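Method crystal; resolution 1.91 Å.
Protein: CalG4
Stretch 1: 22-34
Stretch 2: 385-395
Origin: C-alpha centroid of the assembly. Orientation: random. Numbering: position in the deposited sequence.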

ATOM      1  N   LEU A  22       6.847   5.821  -6.023  1.00 12.84           N
ATOM      2  CA  LEU A  22       5.657   5.400  -6.750  1.00 12.33           C
ATOM      3  C   LEU A  22       4.370   6.048  -6.241  1.00 11.89           C
ATOM      4  O   LEU A  22       3.492   6.406  -7.052  1.00 11.00           O
ATOM      5  CB  LEU A  22       5.492   3.839  -6.738  1.00 13.84           C
ATOM      6  CG  LEU A  22       6.444   3.030  -7.670  1.00 16.54           C
ATOM      7  CD1 LEU A  22       5.964   1.531  -7.803  1.00 15.51           C
ATOM      8  CD2 LEU A  22       6.619   3.693  -9.013  1.00 16.66           C
ATOM      9  N   GLY A  23       4.247   6.177  -4.919  1.00 10.23           N
ATOM     10  CA  GLY A  23       3.139   6.926  -4.276  1.00 10.48           C
ATOM     11  C   GLY A  23       2.998   8.343  -4.858  1.00 10.16           C
ATOM     12  O   GLY A  23       1.892   8.776  -5.156  1.00 10.05           O
ATOM     13  N   LEU A  24       4.127   9.058  -4.989  1.00  9.47           N
ATOM     14  CA  LEU A  24       4.142  10.389  -5.608  1.00  9.72           C
ATOM     15  C   LEU A  24       3.705  10.359  -7.069  1.00  8.66           C
ATOM     16  O   LEU A  24       2.944  11.216  -7.498  1.00  8.53           O
ATOM     17  CB  LEU A  24       5.508  11.048  -5.477  1.00  9.85           C
ATOM     18  CG  LEU A  24       5.663  12.438  -6.086  1.00  9.82           C
ATOM     19  CD1 LEU A  24       4.596  13.482  -5.550  1.00  9.31           C
ATOM     20  CD2 LEU A  24       7.134  12.898  -5.819  1.00 10.17           C
ATOM     21  N   VAL A  25       4.236   9.407  -7.835  1.00  8.95           N
ATOM     22  CA  VAL A  25       3.816   9.219  -9.223  1.00  9.59           C
ATOM     23  C   VAL A  25       2.288   9.140  -9.320  1.00  9.25           C
ATOM     24  O   VAL A  25       1.673   9.838 -10.126  1.00  8.07           O
ATOM     25  CB  VAL A  25       4.460   7.941  -9.849  1.00 10.39           C
ATOM     26  CG1 VAL A  25       3.763   7.573 -11.143  1.00 11.57           C
ATOM     27  CG2 VAL A  25       5.972   8.157 -10.088  1.00  9.27           C
ATOM     28  N   SER A  26       1.689   8.226  -8.549  1.00  8.68           N
ATOM     29  CA  SER A  26       0.258   8.001  -8.605  1.00  8.67           C
ATOM     30  C   SER A  26      -0.557   9.205  -8.217  1.00  8.04           C
ATOM     31  O   SER A  26      -1.539   9.543  -8.897  1.00  7.41           O
ATOM     32  CB  SER A  26      -0.098   6.814  -7.689  1.00  9.45           C
ATOM     33  OG  SER A  26       0.526   5.675  -8.266  1.00 12.14           O
ATOM     34  N   GLU A  27      -0.114   9.889  -7.157  1.00  7.86           N
ATOM     35  CA  GLU A  27      -0.826  11.059  -6.674  1.00  7.92           C
ATOM     36  C   GLU A  27      -0.784  12.198  -7.704  1.00  8.03           C
ATOM     37  O   GLU A  27      -1.817  12.872  -7.990  1.00  7.56           O
ATOM     38  CB  GLU A  27      -0.253  11.509  -5.314  1.00  6.76           C
ATOM     39  CG  GLU A  27      -1.140  12.667  -4.648  1.00 12.14           C
ATOM     40  CD  GLU A  27      -2.657  12.387  -4.519  1.00 15.90           C
ATOM     41  OE1 GLU A  27      -3.080  11.258  -4.235  1.00 19.27           O
ATOM     42  OE2 GLU A  27      -3.452  13.344  -4.717  1.00 20.43           O
ATOM     43  N   LEU A  28       0.371  12.376  -8.350  1.00  6.46           N
ATOM     44  CA  LEU A  28       0.457  13.363  -9.476  1.00  7.08           C
ATOM     45  C   LEU A  28      -0.419  13.010 -10.699  1.00  6.70           C
ATOM     46  O   LEU A  28      -1.108  13.887 -11.285  1.00  6.82           O
ATOM     47  CB  LEU A  28       1.916  13.532  -9.933  1.00  5.01           C
ATOM     48  CG  LEU A  28       2.734  14.296  -8.833  1.00  6.67           C
ATOM     49  CD1 LEU A  28       4.231  14.249  -9.217  1.00  7.71           C
ATOM     50  CD2 LEU A  28       2.248  15.824  -8.639  1.00 10.02           C
ATOM     51  N   ALA A  29      -0.368  11.743 -11.087  1.00  7.94           N
ATOM     52  CA  ALA A  29      -1.230  11.215 -12.150  1.00  9.29           C
ATOM     53  C   ALA A  29      -2.717  11.422 -11.792  1.00 10.18           C
ATOM     54  O   ALA A  29      -3.532  11.773 -12.669  1.00 11.07           O
ATOM     55  CB  ALA A  29      -0.900   9.697 -12.406  1.00  9.46           C
ATOM     56  N   ARG A  30      -3.103  11.172 -10.538  1.00 10.59           N
ATOM     57  CA  ARG A  30      -4.482  11.404 -10.090  1.00 11.89           C
ATOM     58  C   ARG A  30      -4.909  12.840 -10.306  1.00 12.16           C
ATOM     59  O   ARG A  30      -6.065  13.097 -10.534  1.00 12.08           O
ATOM     60  CB  ARG A  30      -4.703  11.117  -8.598  1.00 11.61           C
ATOM     61  CG  ARG A  30      -4.686   9.688  -8.284  1.00 17.27           C
ATOM     62  CD  ARG A  30      -5.207   9.407  -6.895  1.00 19.09           C
ATOM     63  NE  ARG A  30      -4.886   8.018  -6.638  1.00 22.15           N
ATOM     64  CZ  ARG A  30      -3.784   7.608  -6.004  1.00 25.14           C
ATOM     65  NH1 ARG A  30      -2.949   8.482  -5.487  1.00 20.02           N
ATOM     66  NH2 ARG A  30      -3.543   6.306  -5.839  1.00 27.82           N
ATOM     67  N   ARG A  31      -3.969  13.756 -10.133  1.00 11.74           N
ATOM     68  CA  ARG A  31      -4.223  15.146 -10.315  1.00 11.77           C
ATOM     69  C   ARG A  31      -4.224  15.576 -11.770  1.00 11.43           C
ATOM     70  O   ARG A  31      -4.324  16.769 -12.046  1.00 11.32           O
ATOM     71  CB  ARG A  31      -3.258  15.981  -9.466  1.00 10.47           C
ATOM     72  CG  ARG A  31      -3.368  15.607  -7.976  1.00 12.78           C
ATOM     73  CD  ARG A  31      -2.390  16.386  -7.080  1.00 11.77           C
ATOM     74  NE  ARG A  31      -2.502  15.923  -5.693  1.00 11.96           N
ATOM     75  CZ  ARG A  31      -2.145  16.618  -4.621  1.00 11.89           C
ATOM     76  NH1 ARG A  31      -1.600  17.829  -4.744  1.00  8.26           N
ATOM     77  NH2 ARG A  31      -2.270  16.061  -3.423  1.00 12.39           N
ATOM     78  N   GLY A  32      -4.126  14.637 -12.707  1.00 11.47           N
ATOM     79  CA  GLY A  32      -4.239  15.006 -14.138  1.00 10.82           C
ATOM     80  C   GLY A  32      -2.910  15.220 -14.881  1.00 10.22           C
ATOM     81  O   GLY A  32      -2.925  15.449 -16.092  1.00 10.11           O
ATOM     82  N   HIS A  33      -1.782  15.135 -14.173  1.00  9.18           N
ATOM     83  CA  HIS A  33      -0.443  15.302 -14.774  1.00  8.98           C
ATOM     84  C   HIS A  33      -0.018  14.110 -15.616  1.00  9.75           C
ATOM     85  O   HIS A  33      -0.326  12.962 -15.285  1.00 10.78           O
ATOM     86  CB  HIS A  33       0.601  15.650 -13.707  1.00  9.04           C
ATOM     87  CG  HIS A  33       0.216  16.851 -12.895  1.00 10.92           C
ATOM     88  ND1 HIS A  33      -0.053  18.072 -13.477  1.00 10.67           N
ATOM     89  CD2 HIS A  33      -0.074  16.991 -11.576  1.00 10.37           C
ATOM     90  CE1 HIS A  33      -0.438  18.926 -12.545  1.00 11.47           C
ATOM     91  NE2 HIS A  33      -0.433  18.301 -11.382  1.00 13.00           N
ATOM     92  N   ARG A  34       0.646  14.406 -16.723  1.00  9.71           N
ATOM     93  CA  ARG A  34       1.239  13.403 -17.606  1.00  8.88           C
ATOM     94  C   ARG A  34       2.616  13.052 -17.039  1.00  8.64           C
ATOM     95  O   ARG A  34       3.512  13.932 -16.940  1.00  8.08           O
ATOM     96  CB  ARG A  34       1.416  13.995 -19.008  1.00  9.67           C
ATOM     97  CG  ARG A  34       2.102  13.009 -19.955  1.00 10.21           C
ATOM     98  CD  ARG A  34       2.343  13.613 -21.321  1.00 14.39           C
ATOM     99  NE  ARG A  34       3.162  12.685 -22.105  1.00 12.87           N
ATOM    100  CZ  ARG A  34       3.731  12.998 -23.264  1.00 14.58           C
ATOM    101  NH1 ARG A  34       3.626  14.234 -23.750  1.00 13.45           N
ATOM    102  NH2 ARG A  34       4.424  12.073 -23.921  1.00 17.03           N
ATOM    103  N   GLY A 385       3.121  12.278   3.625  1.00 13.33           N
ATOM    104  CA  GLY A 385       2.992  11.200   2.647  1.00 12.60           C
ATOM    105  C   GLY A 385       2.870  11.735   1.250  1.00 12.71           C
ATOM    106  O   GLY A 385       3.222  12.906   0.986  1.00 12.95           O
ATOM    107  N   PRO A 386       2.427  10.869   0.313  1.00 12.36           N
ATOM    108  CA  PRO A 386       2.359  11.289  -1.085  1.00 12.49           C
ATOM    109  C   PRO A 386       1.463  12.496  -1.344  1.00 11.81           C
ATOM    110  O   PRO A 386       1.745  13.248  -2.270  1.00 12.06           O
ATOM    111  CB  PRO A 386       1.728  10.084  -1.787  1.00 11.76           C
ATOM    112  CG  PRO A 386       2.086   8.947  -0.922  1.00 14.38           C
ATOM    113  CD  PRO A 386       2.069   9.447   0.488  1.00 12.00           C
ATOM    114  N   ALA A 387       0.381  12.680  -0.569  1.00 11.48           N
ATOM    115  CA  ALA A 387      -0.476  13.850  -0.825  1.00 12.27           C
ATOM    116  C   ALA A 387       0.277  15.162  -0.579  1.00 12.31           C
ATOM    117  O   ALA A 387       0.124  16.132  -1.319  1.00 11.11           O
ATOM    118  CB  ALA A 387      -1.800  13.779  -0.050  1.00 11.91           C
ATOM    119  N   ARG A 388       1.074  15.159   0.480  1.00 11.78           N
ATOM    120  CA  ARG A 388       1.891  16.295   0.805  1.00 12.18           C
ATOM    121  C   ARG A 388       2.997  16.457  -0.206  1.00 12.40           C
ATOM    122  O   ARG A 388       3.324  17.582  -0.602  1.00 13.27           O
ATOM    123  CB  ARG A 388       2.582  16.101   2.152  1.00 12.98           C
ATOM    124  CG  ARG A 388       3.440  17.340   2.487  1.00 13.00           C
ATOM    125  CD  ARG A 388       4.235  17.125   3.766  1.00 19.00           C
ATOM    126  NE  ARG A 388       5.178  18.238   3.972  1.00 22.06           N
ATOM    127  CZ  ARG A 388       6.168  18.235   4.852  1.00 20.14           C
ATOM    128  NH1 ARG A 388       6.360  17.170   5.636  1.00 20.30           N
ATOM    129  NH2 ARG A 388       6.969  19.285   4.911  1.00 19.14           N
ATOM    130  N   ALA A 389       3.597  15.351  -0.597  1.00 12.02           N
ATOM    131  CA  ALA A 389       4.676  15.396  -1.592  1.00 12.21           C
ATOM    132  C   ALA A 389       4.187  16.026  -2.924  1.00 12.59           C
ATOM    133  O   ALA A 389       4.874  16.901  -3.496  1.00 11.46           O
ATOM    134  CB  ALA A 389       5.229  14.005  -1.797  1.00 11.88           C
ATOM    135  N   ALA A 390       2.975  15.649  -3.351  1.00 10.69           N
ATOM    136  CA  ALA A 390       2.325  16.214  -4.566  1.00 10.69           C
ATOM    137  C   ALA A 390       1.993  17.706  -4.372  1.00 11.10           C
ATOM    138  O   ALA A 390       2.161  18.498  -5.291  1.00 10.50           O
ATOM    139  CB  ALA A 390       1.095  15.425  -4.926  1.00  9.90           C
ATOM    140  N   ASP A 391       1.525  18.074  -3.175  1.00 11.16           N
ATOM    141  CA  ASP A 391       1.267  19.480  -2.845  1.00 13.32           C
ATOM    142  C   ASP A 391       2.553  20.322  -2.990  1.00 13.71           C
ATOM    143  O   ASP A 391       2.518  21.429  -3.580  1.00 14.01           O
ATOM    144  CB  ASP A 391       0.707  19.639  -1.406  1.00 11.97           C
ATOM    145  CG  ASP A 391      -0.743  19.179  -1.260  1.00 15.80           C
ATOM    146  OD1 ASP A 391      -1.422  18.807  -2.255  1.00 14.66           O
ATOM    147  OD2 ASP A 391      -1.224  19.244  -0.116  1.00 17.93           O
ATOM    148  N   GLU A 392       3.667  19.777  -2.512  1.00 13.61           N
ATOM    149  CA  GLU A 392       4.947  20.508  -2.503  1.00 14.23           C
ATOM    150  C   GLU A 392       5.403  20.641  -3.946  1.00 14.30           C
ATOM    151  O   GLU A 392       5.873  21.680  -4.354  1.00 13.54           O
ATOM    152  CB  GLU A 392       6.035  19.731  -1.760  1.00 14.78           C
ATOM    153  CG  GLU A 392       5.781  19.495  -0.277  1.00 20.25           C
ATOM    154  CD  GLU A 392       6.101  20.673   0.625  1.00 21.19           C
ATOM    155  OE1 GLU A 392       6.764  21.650   0.199  1.00 24.73           O
ATOM    156  OE2 GLU A 392       5.709  20.601   1.806  1.00 27.47           O
ATOM    157  N   VAL A 393       5.263  19.574  -4.718  1.00 12.82           N
ATOM    158  CA  VAL A 393       5.685  19.653  -6.116  1.00 13.27           C
ATOM    159  C   VAL A 393       4.815  20.656  -6.867  1.00 12.91           C
ATOM    160  O   VAL A 393       5.336  21.498  -7.644  1.00 11.19           O
ATOM    161  CB  VAL A 393       5.611  18.294  -6.808  1.00 13.19           C
ATOM    162  CG1 VAL A 393       5.813  18.474  -8.323  1.00 14.31           C
ATOM    163  CG2 VAL A 393       6.635  17.253  -6.177  1.00 10.77           C
ATOM    164  N   GLU A 394       3.488  20.574  -6.688  1.00 12.17           N
ATOM    165  CA  GLU A 394       2.612  21.535  -7.384  1.00 12.61           C
ATOM    166  C   GLU A 394       2.847  23.002  -6.979  1.00 13.04           C
ATOM    167  O   GLU A 394       2.836  23.889  -7.837  1.00 12.58           O
ATOM    168  CB  GLU A 394       1.124  21.173  -7.248  1.00 11.56           C
ATOM    169  CG  GLU A 394       0.760  19.849  -7.953  1.00 13.54           C
ATOM    170  CD  GLU A 394      -0.718  19.623  -7.946  1.00 17.16           C
ATOM    171  OE1 GLU A 394      -1.330  19.810  -6.868  1.00 13.92           O
ATOM    172  OE2 GLU A 394      -1.253  19.273  -9.027  1.00 15.34           O
ATOM    173  N   ALA A 395       3.085  23.236  -5.685  1.00 14.03           N
ATOM    174  CA  ALA A 395       3.424  24.568  -5.171  1.00 14.31           C
ATOM    175  C   ALA A 395       4.758  25.102  -5.738  1.00 14.40           C
ATOM    176  O   ALA A 395       4.861  26.278  -6.060  1.00 12.18           O
ATOM    177  CB  ALA A 395       3.461  24.580  -3.615  1.00 14.57           C
TER

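Two helical stretches of CalG4, far apart in sequence, pack at a steep angle: the axes of helix 22-30 and helix 385-395 approach to 8.5 Å and cross at -62°. The backbones come closest where Leu-24 CA lies 4.9 Å from Pro-386 CA; one turn on, Leu-28 CA and Ala-390 CA are 6.0 Å apart. Gly-23 permits the close approach, because a CB there would fall 3.0 Å from Pro-386 CG, a clash; as it stands, Gly-23 O rests 3.6 Å from Pro-386 CB. After Arg-30 the chain leaves the helix, and Gly-32 takes a positive phi (96°) at which a CB would jam against the preceding carbonyl oxygen.

Leu-24 is the knob of the apolar contact. Its CA-to-CB bond points sideways, but with chi1 t and chi2 p its end reaches a hole formed by Pro-386, Ala-389, Ala-390 and Val-393, with CD1 3.8 Å from Ala-389 CB. Leu-28 extends the patch, its CD2 lying 3.9 Å from Ala-390 CB. The small Ala-390 side chain also meets Glu-27, whose CG is 3.6 Å from Ala-390 CB.

Beyond this patch the contact turns polar. Arg-31 lays one face of its guanidinium over Ala-390 CB and keeps its edge for acids: NH1 forms salt bridges with Asp-391 OD1 (2.7 Å) and Glu-394 OE1 (2.9 Å), while NH2 adds a weak hydrogen bond to Ala-387 O (3.2 Å). Within its own stretch, Arg-31 NE is salt-bridged to Glu-27 OE2 at 2.9 Å, so three carboxylates hold the group in place. The second oxygen of Glu-394 is used too: His-33 NE2 donates to Glu-394 OE2 at 2.7 Å, nearly linear at 171° and in the ring plane. Glu-394 thus ties both Arg-31 and His-33, from the segment following the first helix, to the second helix.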